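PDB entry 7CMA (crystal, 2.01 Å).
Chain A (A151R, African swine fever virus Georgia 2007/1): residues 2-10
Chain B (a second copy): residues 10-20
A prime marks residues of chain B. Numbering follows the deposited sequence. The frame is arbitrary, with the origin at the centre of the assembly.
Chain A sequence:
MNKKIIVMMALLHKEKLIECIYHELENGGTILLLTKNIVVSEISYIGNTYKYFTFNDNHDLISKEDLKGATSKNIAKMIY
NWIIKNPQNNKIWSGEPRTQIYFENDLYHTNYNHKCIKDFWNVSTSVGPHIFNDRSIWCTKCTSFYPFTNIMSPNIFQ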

# COMPACT_ATOMS: atom_id res chain seq x y z
N ASN A 2 0.44 -0.29 -15.46
CA ASN A 2 0.74 -1.64 -16.02
C ASN A 2 -0.36 -2.62 -15.58
O ASN A 2 -0.77 -2.55 -14.40
CB ASN A 2 2.12 -2.14 -15.61
CG ASN A 2 2.66 -3.24 -16.50
OD1 ASN A 2 2.25 -3.36 -17.66
ND2 ASN A 2 3.60 -4.02 -16.00
N LYS A 3 -0.89 -3.41 -16.52
CA LYS A 3 -1.93 -4.43 -16.24
C LYS A 3 -1.36 -5.48 -15.28
O LYS A 3 -2.10 -5.92 -14.38
CB LYS A 3 -2.41 -5.08 -17.54
CG LYS A 3 -3.72 -5.85 -17.44
CD LYS A 3 -3.97 -6.79 -18.60
CE LYS A 3 -3.84 -6.12 -19.95
NZ LYS A 3 -5.00 -5.24 -20.25
N LYS A 4 -0.09 -5.86 -15.47
CA LYS A 4 0.59 -6.88 -14.63
C LYS A 4 0.64 -6.39 -13.18
O LYS A 4 0.48 -7.23 -12.27
CB LYS A 4 1.99 -7.17 -15.17
CG LYS A 4 2.47 -8.60 -14.97
CD LYS A 4 3.98 -8.74 -14.99
CE LYS A 4 4.47 -9.92 -14.17
NZ LYS A 4 5.85 -9.69 -13.67
N ILE A 5 0.78 -5.08 -12.98
CA ILE A 5 0.84 -4.46 -11.63
C ILE A 5 -0.58 -4.46 -11.02
O ILE A 5 -0.70 -4.75 -9.83
CB ILE A 5 1.45 -3.04 -11.69
CG1 ILE A 5 2.93 -3.09 -12.05
CG2 ILE A 5 1.22 -2.30 -10.38
CD1 ILE A 5 3.60 -1.73 -12.14
N ILE A 6 -1.61 -4.28 -11.85
CA ILE A 6 -3.03 -4.26 -11.36
C ILE A 6 -3.42 -5.69 -10.95
O ILE A 6 -3.97 -5.84 -9.85
CB ILE A 6 -3.99 -3.67 -12.41
CG1 ILE A 6 -4.29 -2.19 -12.15
CG2 ILE A 6 -5.27 -4.49 -12.49
CD1 ILE A 6 -3.14 -1.26 -12.44
N VAL A 7 -2.94 -6.69 -11.71
CA VAL A 7 -3.16 -8.13 -11.40
C VAL A 7 -2.40 -8.49 -10.12
O VAL A 7 -3.02 -9.06 -9.20
CB VAL A 7 -2.73 -9.03 -12.58
CG1 VAL A 7 -2.59 -10.49 -12.17
CG2 VAL A 7 -3.69 -8.90 -13.75
N MET A 8 -1.13 -8.07 -10.02
CA MET A 8 -0.29 -8.36 -8.84
C MET A 8 -0.94 -7.76 -7.59
O MET A 8 -0.94 -8.44 -6.55
CB MET A 8 1.13 -7.79 -9.01
CG MET A 8 2.16 -8.85 -9.33
SD MET A 8 3.81 -8.14 -9.58
CE MET A 8 3.64 -7.57 -11.27
N MET A 9 -1.50 -6.56 -7.70
CA MET A 9 -2.15 -5.84 -6.57
C MET A 9 -3.39 -6.63 -6.13
O MET A 9 -3.61 -6.72 -4.91
CB MET A 9 -2.55 -4.42 -6.96
CG MET A 9 -1.41 -3.41 -6.87
SD MET A 9 -1.78 -1.86 -7.75
CE MET A 9 -3.08 -1.21 -6.71
N ALA A 10 -4.15 -7.19 -7.08
CA ALA A 10 -5.39 -7.95 -6.78
C ALA A 10 -5.04 -9.28 -6.09
O ALA A 10 -5.77 -9.67 -5.16
CB ALA A 10 -6.18 -8.18 -8.04
N ALA B 10 7.48 -7.62 -2.24
CA ALA B 10 8.81 -7.27 -2.80
C ALA B 10 8.76 -7.31 -4.34
O ALA B 10 9.39 -6.44 -4.97
CB ALA B 10 9.87 -8.21 -2.27
N LEU B 11 8.08 -8.30 -4.92
CA LEU B 11 7.96 -8.43 -6.40
C LEU B 11 7.07 -7.30 -6.94
O LEU B 11 7.35 -6.81 -8.05
CB LEU B 11 7.39 -9.81 -6.75
CG LEU B 11 8.30 -10.99 -6.44
CD1 LEU B 11 7.74 -12.28 -7.02
CD2 LEU B 11 9.71 -10.74 -6.95
N LEU B 12 6.09 -6.86 -6.15
CA LEU B 12 5.18 -5.76 -6.55
C LEU B 12 5.94 -4.43 -6.51
O LEU B 12 5.82 -3.65 -7.47
CB LEU B 12 3.96 -5.73 -5.62
CG LEU B 12 2.99 -4.58 -5.88
CD1 LEU B 12 2.37 -4.70 -7.26
CD2 LEU B 12 1.91 -4.53 -4.81
N HIS B 13 6.72 -4.19 -5.45
CA HIS B 13 7.62 -3.01 -5.34
C HIS B 13 8.59 -2.98 -6.53
O HIS B 13 8.66 -1.94 -7.19
CB HIS B 13 8.36 -3.00 -3.99
CG HIS B 13 9.48 -2.02 -3.94
ND1 HIS B 13 9.27 -0.67 -3.74
CD2 HIS B 13 10.82 -2.17 -4.10
CE1 HIS B 13 10.43 -0.04 -3.73
NE2 HIS B 13 11.39 -0.94 -3.96
N LYS B 14 9.18 -4.13 -6.86
CA LYS B 14 10.07 -4.29 -8.04
C LYS B 14 9.33 -3.81 -9.30
O LYS B 14 9.87 -2.95 -10.02
CB LYS B 14 10.52 -5.74 -8.19
CG LYS B 14 11.11 -6.11 -9.54
CD LYS B 14 11.65 -7.52 -9.61
CE LYS B 14 12.68 -7.70 -10.70
NZ LYS B 14 13.33 -9.03 -10.62
N GLU B 15 8.17 -4.41 -9.59
CA GLU B 15 7.40 -4.13 -10.83
C GLU B 15 7.08 -2.63 -10.89
O GLU B 15 7.21 -2.05 -11.98
CB GLU B 15 6.13 -4.98 -10.89
CG GLU B 15 5.94 -5.67 -12.23
CD GLU B 15 7.18 -6.35 -12.78
OE1 GLU B 15 7.92 -6.97 -11.99
OE2 GLU B 15 7.42 -6.23 -13.99
N LYS B 16 6.74 -2.02 -9.76
CA LYS B 16 6.33 -0.59 -9.70
C LYS B 16 7.56 0.29 -9.91
O LYS B 16 7.47 1.23 -10.69
CB LYS B 16 5.61 -0.28 -8.38
CG LYS B 16 4.18 -0.79 -8.29
CD LYS B 16 3.31 0.00 -7.33
CE LYS B 16 2.96 -0.75 -6.06
NZ LYS B 16 4.13 -0.89 -5.16
N LEU B 17 8.70 -0.08 -9.32
CA LEU B 17 9.93 0.77 -9.35
C LEU B 17 10.57 0.67 -10.74
O LEU B 17 10.86 1.72 -11.31
CB LEU B 17 10.90 0.32 -8.25
CG LEU B 17 12.18 1.15 -8.14
CD1 LEU B 17 11.88 2.64 -8.14
CD2 LEU B 17 12.97 0.76 -6.89
N ILE B 18 10.57 -0.53 -11.34
CA ILE B 18 11.04 -0.73 -12.74
C ILE B 18 10.17 0.10 -13.68
O ILE B 18 10.73 0.74 -14.59
CB ILE B 18 11.04 -2.22 -13.13
CG1 ILE B 18 12.17 -2.98 -12.42
CG2 ILE B 18 11.11 -2.39 -14.63
CD1 ILE B 18 12.24 -4.46 -12.78
N GLU B 19 8.84 0.05 -13.52
CA GLU B 19 7.89 0.78 -14.40
C GLU B 19 8.14 2.29 -14.25
O GLU B 19 8.23 2.98 -15.27
CB GLU B 19 6.44 0.43 -14.06
CG GLU B 19 5.42 1.07 -14.99
CD GLU B 19 5.20 0.34 -16.31
OE1 GLU B 19 6.02 -0.55 -16.64
OE2 GLU B 19 4.24 0.69 -17.03
N CYS B 20 8.33 2.76 -13.02
CA CYS B 20 8.69 4.17 -12.73
C CYS B 20 9.99 4.54 -13.46
O CYS B 20 10.00 5.57 -14.17
CB CYS B 20 8.84 4.40 -11.23
SG CYS B 20 9.02 6.14 -10.79

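The N-terminal helix of chain A runs nearly antiparallel to helix 10-20 of the second copy, with 158° between their N-to-C directions and an axial closest approach of 10.0 Å. Because the helices run in nearly opposite directions, the register descends on one side as it rises on the other: Asn2 lies by Glu19′, Ile5 by Glu15′ and Met8 by Leu12′.

The clearest bump is Ile5, whose side chain enters a hollow formed by Leu12′, Glu15′, Lys16′ and Glu19′. Its m,t rotamer carries CD1 deep enough to meet backbone as well as side chain: CD1 of Ile5 lies 3.6 Å from O of Glu15′ and 3.8 Å from CA of Lys16′, while reaching CB of Glu19′ at 4.1 Å. CG2 of Ile5 packs 3.9 Å from CG of Lys16′, so the aliphatic stem of this lysine helps line the pocket.

Leu12′ contributes one wall of the hollow and also meets two methionines. Its CA-to-CB bond points sideways, but the end of the side chain comes nearer to chain A, and its CD1 lies 4.1 Å from CG2 of Ile5, 3.8 Å from CB of Met8 and 4.0 Å from CG of Met9. A single methyl thus touches three apolar side chains on the opposing helix.

Met8 reaches across to Glu15′, where CE of Met8 comes within 3.1 Å of CG of Glu15′, a very tight approach for two carbons. NZ of Lys4 and OE1 of Glu15′ form a long salt bridge of 3.8 Å. At the margin, CB of Asn2 rests 3.8 Å from OE2 of Glu19′, whose carboxylate oxygens are hydrogen-bonded elsewhere in the structure. No hydrogen bond links the two stretches; together they bury 449 Å², both sides summed, and the contacts are mostly between side chains.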